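Long-range contacts in N-acetyl-beta-D glucosaminidase (Rhizomucor miehei CAU432, PDB 4ZM6), which probably hydrolyses beta-linked N-acetylglucosamine from glycans through a family 3 glycosidase domain and carries a GCN5-related acetyltransferase region that binds acetyl-coenzyme A: residues Val598-Val603 / Asp633-His638; Gly611-Leu616 / Ile647-Thr652. All coordinates share one frame; numbering follows the deposited sequence.

Contact 1 sets helix 627-642 on strand 594-605, and contact 2 pairs strand 608-618 with strand 646-649. Their centres lie about 8 Å apart in the GNAT region, and both reach one mixed five-stranded sheet in which 594-605 and 608-618 are antiparallel neighbours. Along the chain their segments alternate: 598-603, 611-616, 633-638, 647-652. The helix of contact 1 therefore bridges the two parallel strands of contact 2, and strand 608-618, helix 627-642 and strand 646-649 form a beta-alpha-beta crossover that carries acetyl-CoA contacts on its first strand and at the start of its helix. Gln601 NE2 and Gln612 OE1, 2.8 Å apart, probably hydrogen-bond and tie the two contacts together.

Contact 1. Residues Val598-Val603 / Asp633-His638; sequences VATQIV and DAALEH
Strand 598-603 and helix 633-638 run nearly parallel, their axes 14° apart and 9.3 Å from each other at closest approach, with Thr600 and Ala635 the nearest pair of CA atoms. The strand turns Val598, Thr600 and Ile602 toward the helix, which answers mainly with Ala635 and His638, one helical turn apart. Ala635 offers only a methyl: Val598 meets it through CG2, whereas Thr600 places OG1 4.0 Å from Ala635 CB. The hydroxyl of Thr600 makes a weak hydrogen bond back to Ala599 O within the strand.

His638 reaches further across. Its CG stands anti to the backbone N (chi1 170°), and the ring beyond it lies beside two aliphatic groups. Thr600 CG2 stands 4.0 Å from His638 ND1, the two side chains crossing obliquely. Ile602 and His638 instead reach toward each other tip to tip, and Ile602 CD1 comes within 3.7 Å of His638 CE1. Both carbons approach the ring at a slant. No hydrogen bond joins the two segments, so the contact rests on packing.

Around the contact, Phe639 of the same helix also touches Thr600 and Ile602, and Val598 packs on Leu631 and on Leu616, a residue that binds acetyl-CoA. Elsewhere on the helix, Asp633 hydrogen-bonds to Ser107 and Thr109 and Glu637 to Ser108, at the start of helix 108-125 in the family 3 glycosidase region. The whole is the helix-on-sheet packing of the GNAT fold, in which the helix following the acetyl-CoA-binding strand lies against one face of the central sheet.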
ATOM      1  N   VAL A 598      -7.236  -0.659  19.046  1.00 45.91           N
ATOM      2  CA  VAL A 598      -8.556  -0.495  18.449  1.00 46.63           C
ATOM      3  C   VAL A 598      -8.952  -1.761  17.675  1.00 47.78           C
ATOM      4  O   VAL A 598      -8.127  -2.349  16.970  1.00 47.87           O
ATOM      5  CB  VAL A 598      -8.613   0.754  17.539  1.00 46.42           C
ATOM      6  CG1 VAL A 598      -7.729   0.588  16.313  1.00 46.87           C
ATOM      7  CG2 VAL A 598     -10.043   1.068  17.127  1.00 46.20           C
ATOM      8  N   ALA A 599     -10.212  -2.172  17.827  1.00 47.63           N
ATOM      9  CA  ALA A 599     -10.772  -3.316  17.106  1.00 46.82           C
ATOM     10  C   ALA A 599     -11.874  -2.838  16.179  1.00 46.85           C
ATOM     11  O   ALA A 599     -12.524  -1.832  16.448  1.00 47.39           O
ATOM     12  CB  ALA A 599     -11.317  -4.337  18.078  1.00 47.30           C
ATOM     13  N   THR A 600     -12.122  -3.612  15.127  1.00 46.72           N
ATOM     14  CA  THR A 600     -12.822  -3.120  13.945  1.00 47.25           C
ATOM     15  C   THR A 600     -13.265  -4.271  13.035  1.00 46.25           C
ATOM     16  O   THR A 600     -12.501  -5.196  12.778  1.00 43.88           O
ATOM     17  CB  THR A 600     -11.904  -2.147  13.164  1.00 46.73           C
ATOM     18  OG1 THR A 600     -12.191  -0.806  13.560  1.00 48.56           O
ATOM     19  CG2 THR A 600     -12.079  -2.253  11.651  1.00 46.69           C
ATOM     20  N   GLN A 601     -14.500  -4.196  12.548  1.00 47.27           N
ATOM     21  CA  GLN A 601     -15.015  -5.164  11.582  1.00 49.15           C
ATOM     22  C   GLN A 601     -15.987  -4.489  10.621  1.00 50.95           C
ATOM     23  O   GLN A 601     -16.502  -3.407  10.910  1.00 52.29           O
ATOM     24  CB  GLN A 601     -15.661  -6.369  12.293  1.00 49.14           C
ATOM     25  CG  GLN A 601     -17.068  -6.191  12.854  1.00 48.22           C
ATOM     26  CD  GLN A 601     -17.749  -7.527  13.158  1.00 49.72           C
ATOM     27  OE1 GLN A 601     -17.166  -8.599  12.978  1.00 49.00           O
ATOM     28  NE2 GLN A 601     -18.992  -7.465  13.618  1.00 50.07           N
ATOM     29  N   ILE A 602     -16.210  -5.117   9.470  1.00 52.98           N
ATOM     30  CA  ILE A 602     -17.153  -4.610   8.475  1.00 54.48           C
ATOM     31  C   ILE A 602     -18.158  -5.704   8.139  1.00 54.89           C
ATOM     32  O   ILE A 602     -17.778  -6.830   7.811  1.00 56.76           O
ATOM     33  CB  ILE A 602     -16.438  -4.130   7.191  1.00 54.43           C
ATOM     34  CG1 ILE A 602     -15.662  -2.845   7.471  1.00 54.00           C
ATOM     35  CG2 ILE A 602     -17.438  -3.882   6.066  1.00 55.18           C
ATOM     36  CD1 ILE A 602     -14.709  -2.447   6.362  1.00 55.21           C
ATOM     37  N   VAL A 603     -19.437  -5.354   8.222  1.00 56.10           N
ATOM     38  CA  VAL A 603     -20.534  -6.289   8.004  1.00 59.24           C
ATOM     39  C   VAL A 603     -21.484  -5.698   6.972  1.00 61.88           C
ATOM     40  O   VAL A 603     -21.654  -4.484   6.903  1.00 65.26           O
ATOM     41  CB  VAL A 603     -21.289  -6.556   9.325  1.00 58.77           C
ATOM     42  CG1 VAL A 603     -22.647  -7.200   9.080  1.00 60.04           C
ATOM     43  CG2 VAL A 603     -20.447  -7.432  10.238  1.00 58.72           C
ATOM     44  N   ASP A 633      -8.927   7.672  14.347  1.00 48.07           N
ATOM     45  CA  ASP A 633      -8.812   8.146  12.974  1.00 48.01           C
ATOM     46  C   ASP A 633      -8.399   7.029  12.012  1.00 45.88           C
ATOM     47  O   ASP A 633      -8.936   6.924  10.908  1.00 43.81           O
ATOM     48  CB  ASP A 633      -7.827   9.316  12.906  1.00 51.53           C
ATOM     49  CG  ASP A 633      -8.401  10.590  13.502  1.00 55.90           C
ATOM     50  OD1 ASP A 633      -9.233  10.504  14.434  1.00 60.93           O
ATOM     51  OD2 ASP A 633      -8.033  11.682  13.031  1.00 58.84           O
ATOM     52  N   ALA A 634      -7.456   6.193  12.436  1.00 45.49           N
ATOM     53  CA  ALA A 634      -7.060   5.015  11.656  1.00 45.10           C
ATOM     54  C   ALA A 634      -8.272   4.139  11.366  1.00 45.91           C
ATOM     55  O   ALA A 634      -8.416   3.610  10.269  1.00 46.53           O
ATOM     56  CB  ALA A 634      -5.995   4.216  12.393  1.00 44.10           C
ATOM     57  N   ALA A 635      -9.156   4.013  12.350  1.00 46.85           N
ATOM     58  CA  ALA A 635     -10.382   3.247  12.181  1.00 48.87           C
ATOM     59  C   ALA A 635     -11.317   3.860  11.135  1.00 48.91           C
ATOM     60  O   ALA A 635     -11.781   3.155  10.238  1.00 50.90           O
ATOM     61  CB  ALA A 635     -11.103   3.094  13.514  1.00 50.35           C
ATOM     62  N   LEU A 636     -11.591   5.159  11.240  1.00 47.65           N
ATOM     63  CA  LEU A 636     -12.521   5.806  10.306  1.00 46.65           C
ATOM     64  C   LEU A 636     -11.912   5.974   8.927  1.00 46.25           C
ATOM     65  O   LEU A 636     -12.629   5.940   7.930  1.00 46.53           O
ATOM     66  CB  LEU A 636     -12.997   7.162  10.823  1.00 46.32           C
ATOM     67  CG  LEU A 636     -13.573   7.243  12.240  1.00 47.22           C
ATOM     68  CD1 LEU A 636     -14.582   8.385  12.308  1.00 47.30           C
ATOM     69  CD2 LEU A 636     -14.221   5.941  12.700  1.00 48.63           C
ATOM     70  N   GLU A 637     -10.597   6.160   8.869  1.00 46.87           N
ATOM     71  CA  GLU A 637      -9.901   6.249   7.583  1.00 47.72           C
ATOM     72  C   GLU A 637     -10.027   4.937   6.821  1.00 47.60           C
ATOM     73  O   GLU A 637     -10.247   4.945   5.612  1.00 48.07           O
ATOM     74  CB  GLU A 637      -8.423   6.616   7.773  1.00 48.05           C
ATOM     75  CG  GLU A 637      -8.198   8.088   8.089  1.00 48.31           C
ATOM     76  CD  GLU A 637      -6.939   8.342   8.901  1.00 49.46           C
ATOM     77  OE1 GLU A 637      -5.959   7.571   8.767  1.00 48.38           O
ATOM     78  OE2 GLU A 637      -6.934   9.331   9.672  1.00 48.84           O
ATOM     79  N   HIS A 638      -9.899   3.817   7.531  1.00 47.34           N
ATOM     80  CA  HIS A 638     -10.082   2.505   6.918  1.00 47.07           C
ATOM     81  C   HIS A 638     -11.512   2.329   6.407  1.00 44.84           C
ATOM     82  O   HIS A 638     -11.711   1.994   5.243  1.00 43.87           O
ATOM     83  CB  HIS A 638      -9.736   1.375   7.887  1.00 49.19           C
ATOM     84  CG  HIS A 638     -10.130   0.025   7.380  1.00 52.49           C
ATOM     85  ND1 HIS A 638     -11.001  -0.802   8.055  1.00 53.99           N
ATOM     86  CD2 HIS A 638      -9.816  -0.617   6.229  1.00 54.22           C
ATOM     87  CE1 HIS A 638     -11.187  -1.907   7.354  1.00 55.08           C
ATOM     88  NE2 HIS A 638     -10.481  -1.817   6.240  1.00 55.39           N
TER

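Contact 2. Residues Gly611-Leu616 / Ile647-Thr652; sequences GQLMLL and IKLGST. With ACO (acetyl coenzyme *a), chain C.
Gly611, Gln612 and Leu613 pair in parallel with Ile647, Lys648 and Leu649. Among the backbone bonds, Leu613 N donates to Lys648 O at 2.9 Å and 171°, while Lys648 N gives its hydrogen to Gly611 O; that same oxygen receives a CA-H contact from Ile647. Past the strand end, Gly650 N bonds to Leu613 O. A separate backbone feature is the classic beta bulge of strand 608-618, where Met614 and Leu615 both face Ala599 of the antiparallel neighbour 594-605.

Side-chain bonds centre on Gln612, extended beyond CG and crossing Thr652 at about a right angle. Its NE2 donates in the amide plane to Thr652 OG1 (3.1 Å), and its OE1 accepts Thr652 N from above the carbonyl plane, with NE2 of Gln601 as probable second partner.

Apolar packing brings Leu613 CD1 to 4.3 Å from Leu649 CD2. In a separate van der Waals contact, Ser651 OG, bonded to Pro654 O, lies 3.5 Å from Met614 CG.

In the ligand site, Leu616 N bonds to the acetyl oxygen O of acetyl-CoA at 3.0 Å, and the acetyl carbon CH3 lies 3.5 Å from Gly650 N. Parallel strands parting beyond a bulge to admit the thioester are the hallmark of the GNAT acetyl-CoA site.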
ATOM      1  N   GLY A 611     -19.464  -0.360   9.009  1.00 52.88           N
ATOM      2  CA  GLY A 611     -18.249  -0.423   9.797  1.00 50.18           C
ATOM      3  C   GLY A 611     -18.605  -0.434  11.264  1.00 49.36           C
ATOM      4  O   GLY A 611     -19.385   0.397  11.717  1.00 50.94           O
ATOM      5  N   GLN A 612     -18.045  -1.379  12.010  1.00 47.11           N
ATOM      6  CA  GLN A 612     -18.311  -1.465  13.431  1.00 46.27           C
ATOM      7  C   GLN A 612     -17.017  -1.237  14.182  1.00 46.70           C
ATOM      8  O   GLN A 612     -16.032  -1.936  13.944  1.00 46.56           O
ATOM      9  CB  GLN A 612     -18.902  -2.823  13.781  1.00 46.75           C
ATOM     10  CG  GLN A 612     -20.175  -3.156  13.019  1.00 47.44           C
ATOM     11  CD  GLN A 612     -20.949  -4.316  13.635  1.00 48.86           C
ATOM     12  OE1 GLN A 612     -20.377  -5.184  14.299  1.00 49.11           O
ATOM     13  NE2 GLN A 612     -22.261  -4.330  13.424  1.00 48.37           N
ATOM     14  N   LEU A 613     -17.018  -0.236  15.064  1.00 46.99           N
ATOM     15  CA  LEU A 613     -15.880   0.049  15.923  1.00 47.49           C
ATOM     16  C   LEU A 613     -16.085  -0.773  17.184  1.00 47.72           C
ATOM     17  O   LEU A 613     -16.784  -0.360  18.107  1.00 47.57           O
ATOM     18  CB  LEU A 613     -15.780   1.548  16.222  1.00 48.53           C
ATOM     19  CG  LEU A 613     -14.414   2.086  16.673  1.00 49.46           C
ATOM     20  CD1 LEU A 613     -14.413   3.604  16.719  1.00 51.18           C
ATOM     21  CD2 LEU A 613     -14.028   1.553  18.032  1.00 51.13           C
ATOM     22  N   MET A 614     -15.473  -1.953  17.204  1.00 48.62           N
ATOM     23  CA  MET A 614     -15.743  -2.951  18.234  1.00 49.39           C
ATOM     24  C   MET A 614     -15.209  -2.501  19.585  1.00 47.60           C
ATOM     25  O   MET A 614     -15.842  -2.709  20.617  1.00 48.02           O
ATOM     26  CB  MET A 614     -15.109  -4.299  17.862  1.00 50.57           C
ATOM     27  CG  MET A 614     -15.629  -4.920  16.571  1.00 50.82           C
ATOM     28  SD  MET A 614     -14.636  -6.337  16.045  1.00 51.33           S
ATOM     29  CE  MET A 614     -15.076  -7.528  17.305  1.00 52.97           C
ATOM     30  N   LEU A 615     -14.030  -1.901  19.574  1.00 47.08           N
ATOM     31  CA  LEU A 615     -13.386  -1.495  20.811  1.00 46.80           C
ATOM     32  C   LEU A 615     -12.334  -0.433  20.524  1.00 47.86           C
ATOM     33  O   LEU A 615     -11.691  -0.457  19.470  1.00 47.43           O
ATOM     34  CB  LEU A 615     -12.744  -2.706  21.489  1.00 45.49           C
ATOM     35  CG  LEU A 615     -12.162  -2.498  22.885  1.00 45.96           C
ATOM     36  CD1 LEU A 615     -13.268  -2.363  23.916  1.00 47.25           C
ATOM     37  CD2 LEU A 615     -11.243  -3.651  23.249  1.00 46.88           C
ATOM     38  N   LEU A 616     -12.197   0.505  21.457  1.00 48.44           N
ATOM     39  CA  LEU A 616     -11.135   1.499  21.438  1.00 47.88           C
ATOM     40  C   LEU A 616     -10.713   1.673  22.880  1.00 47.38           C
ATOM     41  O   LEU A 616     -11.552   1.938  23.732  1.00 46.97           O
ATOM     42  CB  LEU A 616     -11.654   2.827  20.889  1.00 49.39           C
ATOM     43  CG  LEU A 616     -10.699   3.794  20.172  1.00 50.72           C
ATOM     44  CD1 LEU A 616     -11.146   5.235  20.409  1.00 50.72           C
ATOM     45  CD2 LEU A 616      -9.243   3.626  20.583  1.00 51.37           C
ATOM     46  N   ILE A 647     -21.531   3.717  10.169  1.00 56.59           N
ATOM     47  CA  ILE A 647     -20.579   3.232  11.156  1.00 56.62           C
ATOM     48  C   ILE A 647     -21.257   3.169  12.519  1.00 54.56           C
ATOM     49  O   ILE A 647     -22.113   3.994  12.819  1.00 51.46           O
ATOM     50  CB  ILE A 647     -19.314   4.124  11.222  1.00 61.28           C
ATOM     51  CG1 ILE A 647     -18.976   4.711   9.848  1.00 65.48           C
ATOM     52  CG2 ILE A 647     -18.116   3.321  11.704  1.00 62.40           C
ATOM     53  CD1 ILE A 647     -17.804   5.679   9.867  1.00 67.86           C
ATOM     54  N   LYS A 648     -20.861   2.189  13.334  1.00 55.62           N
ATOM     55  CA  LYS A 648     -21.504   1.901  14.622  1.00 54.22           C
ATOM     56  C   LYS A 648     -20.490   1.885  15.759  1.00 51.47           C
ATOM     57  O   LYS A 648     -19.374   1.421  15.580  1.00 52.12           O
ATOM     58  CB  LYS A 648     -22.186   0.529  14.542  1.00 54.86           C
ATOM     59  CG  LYS A 648     -22.899   0.072  15.809  1.00 56.00           C
ATOM     60  CD  LYS A 648     -23.264  -1.407  15.748  1.00 55.55           C
ATOM     61  CE  LYS A 648     -24.546  -1.705  16.512  1.00 55.75           C
ATOM     62  NZ  LYS A 648     -24.462  -1.301  17.941  1.00 55.80           N
ATOM     63  N   LEU A 649     -20.882   2.381  16.929  1.00 51.88           N
ATOM     64  CA  LEU A 649     -20.077   2.211  18.140  1.00 54.22           C
ATOM     65  C   LEU A 649     -20.433   0.872  18.770  1.00 56.47           C
ATOM     66  O   LEU A 649     -21.605   0.606  19.063  1.00 58.34           O
ATOM     67  CB  LEU A 649     -20.322   3.329  19.158  1.00 54.91           C
ATOM     68  CG  LEU A 649     -19.621   4.676  18.976  1.00 55.80           C
ATOM     69  CD1 LEU A 649     -19.909   5.562  20.180  1.00 56.85           C
ATOM     70  CD2 LEU A 649     -18.121   4.521  18.783  1.00 56.44           C
ATOM     71  N   GLY A 650     -19.414   0.049  19.003  1.00 55.21           N
ATOM     72  CA  GLY A 650     -19.614  -1.322  19.448  1.00 53.71           C
ATOM     73  C   GLY A 650     -19.877  -2.198  18.246  1.00 52.48           C
ATOM     74  O   GLY A 650     -19.716  -1.760  17.107  1.00 55.15           O
ATOM     75  N   SER A 651     -20.280  -3.438  18.487  1.00 50.80           N
ATOM     76  CA  SER A 651     -20.556  -4.363  17.395  1.00 50.98           C
ATOM     77  C   SER A 651     -21.780  -5.218  17.680  1.00 50.88           C
ATOM     78  O   SER A 651     -22.295  -5.247  18.797  1.00 50.66           O
ATOM     79  CB  SER A 651     -19.332  -5.244  17.115  1.00 52.03           C
ATOM     80  OG  SER A 651     -18.650  -5.593  18.309  1.00 53.31           O
ATOM     81  N   THR A 652     -22.250  -5.902  16.642  1.00 50.67           N
ATOM     82  CA  THR A 652     -23.340  -6.859  16.768  1.00 48.96           C
ATOM     83  C   THR A 652     -22.768  -8.240  17.126  1.00 48.89           C
ATOM     84  O   THR A 652     -22.861  -8.664  18.283  1.00 50.63           O
ATOM     85  CB  THR A 652     -24.169  -6.920  15.472  1.00 46.67           C
ATOM     86  OG1 THR A 652     -23.289  -7.050  14.357  1.00 46.52           O
ATOM     87  CG2 THR A 652     -24.983  -5.653  15.295  1.00 45.65           C
TER
HETATM   88  N1A ACO C 901      -2.525  18.201  25.612  0.80 59.84           N
HETATM   89  C2A ACO C 901      -3.651  18.584  26.259  0.80 59.53           C
HETATM   90  N3A ACO C 901      -4.830  17.934  26.137  0.80 60.18           N
HETATM   91  C4A ACO C 901      -4.952  16.832  25.351  0.80 60.39           C
HETATM   92  C5A ACO C 901      -3.763  16.365  24.611  0.80 59.34           C
HETATM   93  C6A ACO C 901      -2.503  17.123  24.787  0.80 59.59           C
HETATM   94  N6A ACO C 901      -1.376  16.740  24.139  0.80 58.58           N
HETATM   95  N7A ACO C 901      -4.142  15.292  23.910  0.80 59.05           N
HETATM   96  C8A ACO C 901      -5.459  15.079  24.167  0.80 61.28           C
HETATM   97  N9A ACO C 901      -5.947  16.001  25.020  0.80 61.07           N
HETATM   98  C1B ACO C 901      -7.351  16.055  25.516  0.80 62.21           C
HETATM   99  C2B ACO C 901      -8.224  16.987  24.678  0.80 63.83           C
HETATM  100  O2B ACO C 901      -8.999  17.837  25.534  0.80 66.40           O
HETATM  101  C3B ACO C 901      -9.094  16.084  23.816  0.80 63.77           C
HETATM  102  O3B ACO C 901     -10.431  16.574  23.599  0.80 67.23           O
HETATM  103  P3B ACO C 901     -11.659  16.608  24.662  0.80 68.97           P
HETATM  104  O7A ACO C 901     -12.310  15.245  24.553  0.80 67.93           O
HETATM  105  O8A ACO C 901     -11.040  16.940  26.001  0.80 63.26           O
HETATM  106  O9A ACO C 901     -12.522  17.712  24.120  0.80 67.29           O
HETATM  107  C4B ACO C 901      -9.040  14.727  24.515  0.80 60.63           C
HETATM  108  O4B ACO C 901      -7.936  14.750  25.435  0.80 60.51           O
HETATM  109  C5B ACO C 901      -8.889  13.591  23.512  0.80 56.48           C
HETATM  110  O5B ACO C 901      -8.232  12.516  24.168  0.80 49.89           O
HETATM  111  P1A ACO C 901      -7.171  11.578  23.421  0.80 44.53           P
HETATM  112  O1A ACO C 901      -5.863  11.704  24.166  0.80 43.14           O
HETATM  113  O2A ACO C 901      -7.201  11.770  21.929  0.80 40.38           O
HETATM  114  O3A ACO C 901      -7.914  10.200  23.770  0.80 41.16           O
HETATM  115  P2A ACO C 901      -7.306   9.181  24.841  0.80 38.98           P
HETATM  116  O4A ACO C 901      -5.923   8.793  24.374  0.80 39.63           O
HETATM  117  O5A ACO C 901      -7.477   9.743  26.223  0.80 38.66           O
HETATM  118  O6A ACO C 901      -8.321   7.953  24.654  0.80 39.62           O
HETATM  119  CBP ACO C 901     -10.390   6.886  25.325  0.80 39.55           C
HETATM  120  CCP ACO C 901      -9.724   8.151  24.812  0.80 39.55           C
HETATM  121  CDP ACO C 901     -10.215   5.764  24.312  0.80 39.95           C
HETATM  122  CEP ACO C 901     -11.876   7.161  25.498  0.80 40.03           C
HETATM  123  CAP ACO C 901      -9.725   6.540  26.659  0.80 39.85           C
HETATM  124  OAP ACO C 901     -10.217   7.409  27.674  0.80 39.54           O
HETATM  125  C9P ACO C 901      -9.923   5.111  27.078  0.80 41.38           C
HETATM  126  O9P ACO C 901      -9.054   4.291  26.809  0.80 44.57           O
HETATM  127  N8P ACO C 901     -11.026   4.788  27.749  0.80 41.08           N
HETATM  128  C7P ACO C 901     -11.230   3.431  28.218  0.80 39.71           C
HETATM  129  C6P ACO C 901     -12.658   3.163  28.660  0.80 38.56           C
HETATM  130  C5P ACO C 901     -13.691   3.132  27.548  0.80 37.60           C
HETATM  131  O5P ACO C 901     -14.828   3.413  27.885  0.80 40.13           O
HETATM  132  N4P ACO C 901     -13.386   2.778  26.289  0.80 35.28           N
HETATM  133  C3P ACO C 901     -14.404   2.677  25.239  0.80 34.77           C
HETATM  134  C2P ACO C 901     -15.005   1.272  25.118  0.80 35.05           C
HETATM  135  S1P ACO C 901     -16.567   1.250  24.271  0.80 35.52           S
HETATM  136  C   ACO C 901     -16.178   1.043  22.671  0.80 35.90           C
HETATM  137  O   ACO C 901     -15.014   1.033  22.312  0.80 36.26           O
HETATM  138  CH3 ACO C 901     -17.305   0.881  21.702  0.80 36.14           C